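Local coordinates for cell cycle serine/threonine-protein kinase CDC5/MSD2 (Saccharomyces cerevisiae, PDB 6MF4) that phosphorylates proteins on serine and threonine and takes part in mitotic exit, its polo-box domain recognising substrates, at residues 132-144 and 153-167. Numbering follows the deposited sequence.
Sequences RLADAEEFWYISY and SHYLLSEKPRELSRH. With ZN (zinc ion), chain C.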
loop_
_atom_site.group_PDB
_atom_site.type_symbol
_atom_site.label_atom_id
_atom_site.label_comp_id
_atom_site.label_asym_id
_atom_site.label_seq_id
_atom_site.Cartn_x
_atom_site.Cartn_y
_atom_site.Cartn_z
ATOM N N ARG A 132 2.815 -13.971 5.249
ATOM C CA ARG A 132 3.516 -14.623 6.349
ATOM C C ARG A 132 3.748 -13.632 7.488
ATOM O O ARG A 132 4.472 -12.652 7.321
ATOM C CB ARG A 132 4.844 -15.183 5.833
ATOM C CG ARG A 132 5.756 -15.860 6.845
ATOM C CD ARG A 132 7.177 -15.823 6.301
ATOM N NE ARG A 132 8.133 -16.638 7.050
ATOM C CZ ARG A 132 8.900 -16.191 8.042
ATOM N NH1 ARG A 132 8.820 -14.926 8.453
ATOM N NH2 ARG A 132 9.741 -17.021 8.639
ATOM N N LEU A 133 3.145 -13.884 8.647
ATOM C CA LEU A 133 3.310 -12.972 9.773
ATOM C C LEU A 133 4.736 -13.022 10.300
ATOM O O LEU A 133 5.441 -14.019 10.147
ATOM C CB LEU A 133 2.321 -13.289 10.898
ATOM C CG LEU A 133 0.944 -12.643 10.733
ATOM C CD1 LEU A 133 0.137 -13.375 9.687
ATOM C CD2 LEU A 133 0.192 -12.600 12.052
ATOM N N ALA A 134 5.152 -11.923 10.914
ATOM C CA ALA A 134 6.510 -11.777 11.404
ATOM C C ALA A 134 6.845 -12.807 12.480
ATOM O O ALA A 134 8.016 -13.068 12.749
ATOM C CB ALA A 134 6.711 -10.372 11.943
ATOM N N ASP A 135 5.824 -13.394 13.094
ATOM C CA ASP A 135 6.055 -14.358 14.166
ATOM C C ASP A 135 6.584 -15.690 13.631
ATOM O O ASP A 135 7.005 -16.553 14.401
ATOM C CB ASP A 135 4.774 -14.579 14.981
ATOM C CG ASP A 135 3.591 -15.030 14.136
ATOM O OD1 ASP A 135 3.786 -15.666 13.080
ATOM O OD2 ASP A 135 2.445 -14.771 14.557
ATOM N N ALA A 136 6.574 -15.843 12.310
ATOM C CA ALA A 136 7.051 -17.061 11.660
ATOM C C ALA A 136 6.287 -18.301 12.117
ATOM O O ALA A 136 6.839 -19.401 12.122
ATOM C CB ALA A 136 8.550 -17.249 11.915
ATOM N N GLU A 137 5.023 -18.126 12.491
ATOM C CA GLU A 137 4.170 -19.264 12.851
ATOM C C GLU A 137 2.797 -19.213 12.178
ATOM O O GLU A 137 2.202 -20.259 11.916
ATOM C CB GLU A 137 3.995 -19.345 14.377
ATOM C CG GLU A 137 2.874 -20.286 14.873
ATOM C CD GLU A 137 2.987 -21.725 14.371
ATOM O OE1 GLU A 137 2.084 -22.530 14.688
ATOM O OE2 GLU A 137 3.963 -22.063 13.666
ATOM N N GLU A 138 2.296 -18.013 11.901
ATOM C CA GLU A 138 0.979 -17.868 11.281
ATOM C C GLU A 138 1.074 -17.261 9.886
ATOM O O GLU A 138 1.976 -16.470 9.607
ATOM C CB GLU A 138 0.066 -16.997 12.148
ATOM C CG GLU A 138 -0.088 -17.481 13.583
ATOM C CD GLU A 138 -1.390 -17.025 14.212
ATOM O OE1 GLU A 138 -1.836 -15.898 13.916
ATOM O OE2 GLU A 138 -1.971 -17.798 15.004
ATOM N N PHE A 139 0.141 -17.631 9.014
ATOM C CA PHE A 139 0.021 -16.961 7.725
ATOM C C PHE A 139 -1.426 -16.928 7.257
ATOM O O PHE A 139 -2.258 -17.725 7.696
ATOM C CB PHE A 139 0.922 -17.627 6.666
ATOM C CG PHE A 139 0.451 -18.980 6.199
ATOM C CD1 PHE A 139 0.845 -20.134 6.858
ATOM C CD2 PHE A 139 -0.351 -19.101 5.074
ATOM C CE1 PHE A 139 0.433 -21.383 6.414
ATOM C CE2 PHE A 139 -0.768 -20.345 4.628
ATOM C CZ PHE A 139 -0.382 -21.487 5.307
ATOM N N TRP A 140 -1.709 -15.961 6.388
ATOM C CA TRP A 140 -2.973 -15.867 5.673
ATOM C C TRP A 140 -2.803 -16.330 4.239
ATOM O O TRP A 140 -1.834 -15.954 3.583
ATOM C CB TRP A 140 -3.498 -14.430 5.642
ATOM C CG TRP A 140 -3.857 -13.836 6.950
ATOM C CD1 TRP A 140 -3.106 -12.972 7.692
ATOM C CD2 TRP A 140 -5.075 -14.033 7.673
ATOM N NE1 TRP A 140 -3.780 -12.620 8.834
ATOM C CE2 TRP A 140 -4.992 -13.260 8.849
ATOM C CE3 TRP A 140 -6.231 -14.786 7.442
ATOM C CZ2 TRP A 140 -6.016 -13.220 9.792
ATOM C CZ3 TRP A 140 -7.252 -14.743 8.379
ATOM C CH2 TRP A 140 -7.137 -13.964 9.538
ATOM N N TYR A 141 -3.744 -17.135 3.755
ATOM C CA TYR A 141 -3.869 -17.398 2.325
ATOM C C TYR A 141 -5.025 -16.565 1.790
ATOM O O TYR A 141 -6.167 -16.723 2.223
ATOM C CB TYR A 141 -4.097 -18.880 2.040
ATOM C CG TYR A 141 -4.310 -19.166 0.569
ATOM C CD1 TYR A 141 -3.313 -18.904 -0.358
ATOM C CD2 TYR A 141 -5.508 -19.696 0.109
ATOM C CE1 TYR A 141 -3.503 -19.161 -1.706
ATOM C CE2 TYR A 141 -5.706 -19.959 -1.234
ATOM C CZ TYR A 141 -4.700 -19.689 -2.135
ATOM O OH TYR A 141 -4.889 -19.946 -3.473
ATOM N N ILE A 142 -4.714 -15.667 0.862
ATOM C CA ILE A 142 -5.684 -14.709 0.350
ATOM C C ILE A 142 -6.003 -15.008 -1.109
ATOM O O ILE A 142 -5.110 -15.051 -1.955
ATOM C CB ILE A 142 -5.167 -13.271 0.479
ATOM C CG1 ILE A 142 -4.823 -12.969 1.940
ATOM C CG2 ILE A 142 -6.211 -12.284 -0.013
ATOM C CD1 ILE A 142 -3.888 -11.815 2.123
ATOM N N SER A 143 -7.285 -15.208 -1.392
ATOM C CA SER A 143 -7.735 -15.569 -2.730
ATOM C C SER A 143 -8.968 -14.770 -3.117
ATOM O O SER A 143 -9.501 -14.007 -2.312
ATOM C CB SER A 143 -8.034 -17.063 -2.797
ATOM O OG SER A 143 -8.986 -17.413 -1.812
ATOM N N TYR A 144 -9.427 -14.954 -4.350
ATOM C CA TYR A 144 -10.566 -14.194 -4.845
ATOM C C TYR A 144 -11.887 -14.748 -4.328
ATOM O O TYR A 144 -12.019 -15.938 -4.047
ATOM C CB TYR A 144 -10.574 -14.171 -6.374
ATOM C CG TYR A 144 -9.494 -13.299 -6.978
ATOM C CD1 TYR A 144 -9.254 -12.015 -6.498
ATOM C CD2 TYR A 144 -8.710 -13.762 -8.024
ATOM C CE1 TYR A 144 -8.263 -11.219 -7.050
ATOM C CE2 TYR A 144 -7.718 -12.977 -8.579
ATOM C CZ TYR A 144 -7.497 -11.710 -8.090
ATOM O OH TYR A 144 -6.512 -10.936 -8.658
ATOM N N SER A 153 -7.894 -16.786 4.605
ATOM C CA SER A 153 -7.970 -17.955 5.471
ATOM C C SER A 153 -6.740 -18.034 6.372
ATOM O O SER A 153 -5.607 -17.919 5.908
ATOM C CB SER A 153 -8.095 -19.231 4.640
ATOM O OG SER A 153 -9.382 -19.332 4.063
ATOM N N HIS A 154 -6.995 -18.250 7.658
ATOM C CA HIS A 154 -5.976 -18.271 8.706
ATOM C C HIS A 154 -5.341 -19.657 8.840
ATOM O O HIS A 154 -6.052 -20.646 9.021
ATOM C CB HIS A 154 -6.636 -17.839 10.021
ATOM C CG HIS A 154 -5.706 -17.763 11.194
ATOM N ND1 HIS A 154 -5.145 -18.877 11.773
ATOM C CD2 HIS A 154 -5.290 -16.704 11.929
ATOM C CE1 HIS A 154 -4.400 -18.509 12.803
ATOM N NE2 HIS A 154 -4.476 -17.196 12.920
ATOM N N TYR A 155 -4.012 -19.726 8.747
ATOM C CA TYR A 155 -3.286 -20.994 8.893
ATOM C C TYR A 155 -2.067 -20.889 9.802
ATOM O O TYR A 155 -1.552 -19.800 10.050
ATOM C CB TYR A 155 -2.824 -21.512 7.531
ATOM C CG TYR A 155 -3.940 -21.995 6.644
ATOM C CD1 TYR A 155 -4.569 -23.209 6.884
ATOM C CD2 TYR A 155 -4.360 -21.243 5.562
ATOM C CE1 TYR A 155 -5.590 -23.653 6.072
ATOM C CE2 TYR A 155 -5.377 -21.677 4.745
ATOM C CZ TYR A 155 -5.989 -22.884 5.004
ATOM O OH TYR A 155 -7.005 -23.319 4.186
ATOM N N LEU A 156 -1.615 -22.047 10.281
ATOM C CA LEU A 156 -0.351 -22.171 10.996
ATOM C C LEU A 156 0.667 -22.872 10.108
ATOM O O LEU A 156 0.333 -23.846 9.430
ATOM C CB LEU A 156 -0.530 -22.961 12.293
ATOM C CG LEU A 156 -1.638 -22.512 13.244
ATOM C CD1 LEU A 156 -1.672 -23.412 14.471
ATOM C CD2 LEU A 156 -1.453 -21.060 13.651
ATOM N N LEU A 157 1.907 -22.388 10.113
ATOM C CA LEU A 157 2.967 -23.022 9.335
ATOM C C LEU A 157 3.179 -24.456 9.806
ATOM O O LEU A 157 3.514 -25.335 9.011
ATOM C CB LEU A 157 4.275 -22.232 9.447
ATOM C CG LEU A 157 4.323 -20.881 8.727
ATOM C CD1 LEU A 157 5.583 -20.115 9.102
ATOM C CD2 LEU A 157 4.251 -21.065 7.221
ATOM N N SER A 158 2.965 -24.687 11.098
ATOM C CA SER A 158 3.130 -26.014 11.686
ATOM C C SER A 158 2.006 -26.969 11.275
ATOM O O SER A 158 2.141 -28.185 11.404
ATOM C CB SER A 158 3.187 -25.910 13.210
ATOM O OG SER A 158 1.975 -25.388 13.731
ATOM N N GLU A 159 0.902 -26.408 10.790
ATOM C CA GLU A 159 -0.229 -27.194 10.313
ATOM C C GLU A 159 -0.552 -26.783 8.881
ATOM O O GLU A 159 -1.699 -26.498 8.540
ATOM C CB GLU A 159 -1.436 -27.004 11.215
ATOM N N LYS A 160 0.484 -26.761 8.052
ATOM C CA LYS A 160 0.373 -26.308 6.671
ATOM C C LYS A 160 -0.490 -27.265 5.850
ATOM O O LYS A 160 -0.245 -28.471 5.844
ATOM C CB LYS A 160 1.779 -26.175 6.066
ATOM C CG LYS A 160 1.906 -26.506 4.588
ATOM C CD LYS A 160 3.364 -26.674 4.206
ATOM C CE LYS A 160 3.724 -28.150 4.111
ATOM N NZ LYS A 160 5.083 -28.384 3.564
ATOM N N PRO A 161 -1.504 -26.732 5.147
ATOM C CA PRO A 161 -2.261 -27.611 4.256
ATOM C C PRO A 161 -1.448 -27.992 3.025
ATOM O O PRO A 161 -0.756 -27.163 2.436
ATOM C CB PRO A 161 -3.483 -26.771 3.881
ATOM C CG PRO A 161 -3.054 -25.378 4.056
ATOM C CD PRO A 161 -2.069 -25.373 5.188
ATOM N N ARG A 162 -1.530 -29.264 2.667
ATOM C CA ARG A 162 -0.804 -29.821 1.533
ATOM C C ARG A 162 -0.991 -29.041 0.232
ATOM O O ARG A 162 -0.056 -28.928 -0.565
ATOM C CB ARG A 162 -1.222 -31.282 1.326
ATOM C CG ARG A 162 -2.722 -31.527 1.393
ATOM C CD ARG A 162 -3.049 -32.955 1.810
ATOM N NE ARG A 162 -4.421 -33.297 1.442
ATOM C CZ ARG A 162 -4.976 -34.494 1.606
ATOM N NH1 ARG A 162 -6.231 -34.689 1.232
ATOM N NH2 ARG A 162 -4.280 -35.492 2.134
ATOM N N GLU A 163 -2.182 -28.493 0.005
ATOM C CA GLU A 163 -2.436 -27.792 -1.250
ATOM C C GLU A 163 -1.776 -26.410 -1.286
ATOM O O GLU A 163 -1.808 -25.739 -2.317
ATOM C CB GLU A 163 -3.945 -27.666 -1.517
ATOM C CG GLU A 163 -4.715 -26.743 -0.583
ATOM C CD GLU A 163 -5.214 -27.435 0.674
ATOM O OE1 GLU A 163 -4.727 -28.543 0.996
ATOM O OE2 GLU A 163 -6.105 -26.866 1.341
ATOM N N LEU A 164 -1.165 -25.999 -0.174
ATOM C CA LEU A 164 -0.403 -24.750 -0.131
ATOM C C LEU A 164 1.084 -25.004 0.104
ATOM O O LEU A 164 1.851 -24.072 0.345
ATOM C CB LEU A 164 -0.949 -23.820 0.960
ATOM C CG LEU A 164 -2.369 -23.287 0.756
ATOM C CD1 LEU A 164 -2.794 -22.408 1.931
ATOM C CD2 LEU A 164 -2.502 -22.511 -0.554
ATOM N N SER A 165 1.498 -26.264 0.028
ATOM C CA SER A 165 2.881 -26.614 0.313
ATOM C C SER A 165 3.863 -25.898 -0.616
ATOM O O SER A 165 4.858 -25.343 -0.148
ATOM C CB SER A 165 3.087 -28.127 0.215
ATOM O OG SER A 165 4.426 -28.461 0.539
ATOM N N ARG A 166 3.593 -25.883 -1.919
ATOM C CA ARG A 166 4.545 -25.272 -2.837
ATOM C C ARG A 166 4.558 -23.752 -2.650
ATOM O O ARG A 166 5.599 -23.112 -2.819
ATOM C CB ARG A 166 4.244 -25.648 -4.296
ATOM C CG ARG A 166 2.915 -25.193 -4.846
ATOM C CD ARG A 166 2.882 -25.341 -6.371
ATOM N NE ARG A 166 3.134 -26.710 -6.835
ATOM C CZ ARG A 166 2.187 -27.608 -7.106
ATOM N NH1 ARG A 166 0.905 -27.306 -6.957
ATOM N NH2 ARG A 166 2.523 -28.820 -7.532
ATOM N N HIS A 167 3.416 -23.179 -2.279
ATOM C CA HIS A 167 3.341 -21.746 -2.009
ATOM C C HIS A 167 4.285 -21.382 -0.868
ATOM O O HIS A 167 4.983 -20.371 -0.924
ATOM C CB HIS A 167 1.915 -21.313 -1.645
ATOM C CG HIS A 167 0.879 -21.708 -2.650
ATOM N ND1 HIS A 167 0.551 -23.021 -2.905
ATOM C CD2 HIS A 167 0.087 -20.958 -3.453
ATOM C CE1 HIS A 167 -0.396 -23.066 -3.827
ATOM N NE2 HIS A 167 -0.697 -21.828 -4.175
HETATM ZN ZN ZN C . -3.780 -15.739 14.242
HETATM O O HOH W 1 -2.787 -20.231 -5.475
#
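F139 and Y155 face each other as a hydrogen-bonded pair in the antiparallel hairpin of strands 138-145 and 149-156 of the first polo box. F139 N gives to Y155 O at 2.9 Å and Y155 N returns a bond to F139 O; Y141 and S153 repeat the exchange, and L157 N adds a single further bond to E137 O.

Apolar contacts fill the face bearing F139 and Y141, turned to the start of helix 165-178. F139 CG sits between its backbone N and carbonyl carbon (chi1 72°), swinging the ring across to Y155, whose CB rests over one face, 3.6 Å from the centroid. L164 CD1 meets that ring at its edge, while CD2 stands over the centre of the Y141 ring; one branched leucine serves two aromatics. Y141 points an edge at the face of H167, and a water joins Y141 OH to H167 NE2.

The other face carries the metal chemistry. H154 turns its ring edge to the face of W140, while W140 NE1 is hydrogen-bonded to D197 OD2. E138 OE1 (2.0 Å) and H154 NE2 (2.1 Å), good zinc donors on one face at non-hydrogen-bonded positions, bind the zinc ion with carboxylate and ring planes 89° apart; H194 supplies a third ligand. D135 OD1 accepts from E137 N, an Asx turn, and from E138 N, an Asx motif, which probably helps fix the backbone leading into E138.

E137 OE1 accepts a hydrogen bond from S158 OG on its syn lone pair (3.0 Å) and lies 3.6 Å from L156 CB; an alanine in place of E137 would probably leave the S158 hydroxyl without this acceptor and L156 CB less covered. Neighbouring strands supply two zinc ligands, so the metal probably ties this hairpin to the chain around H194.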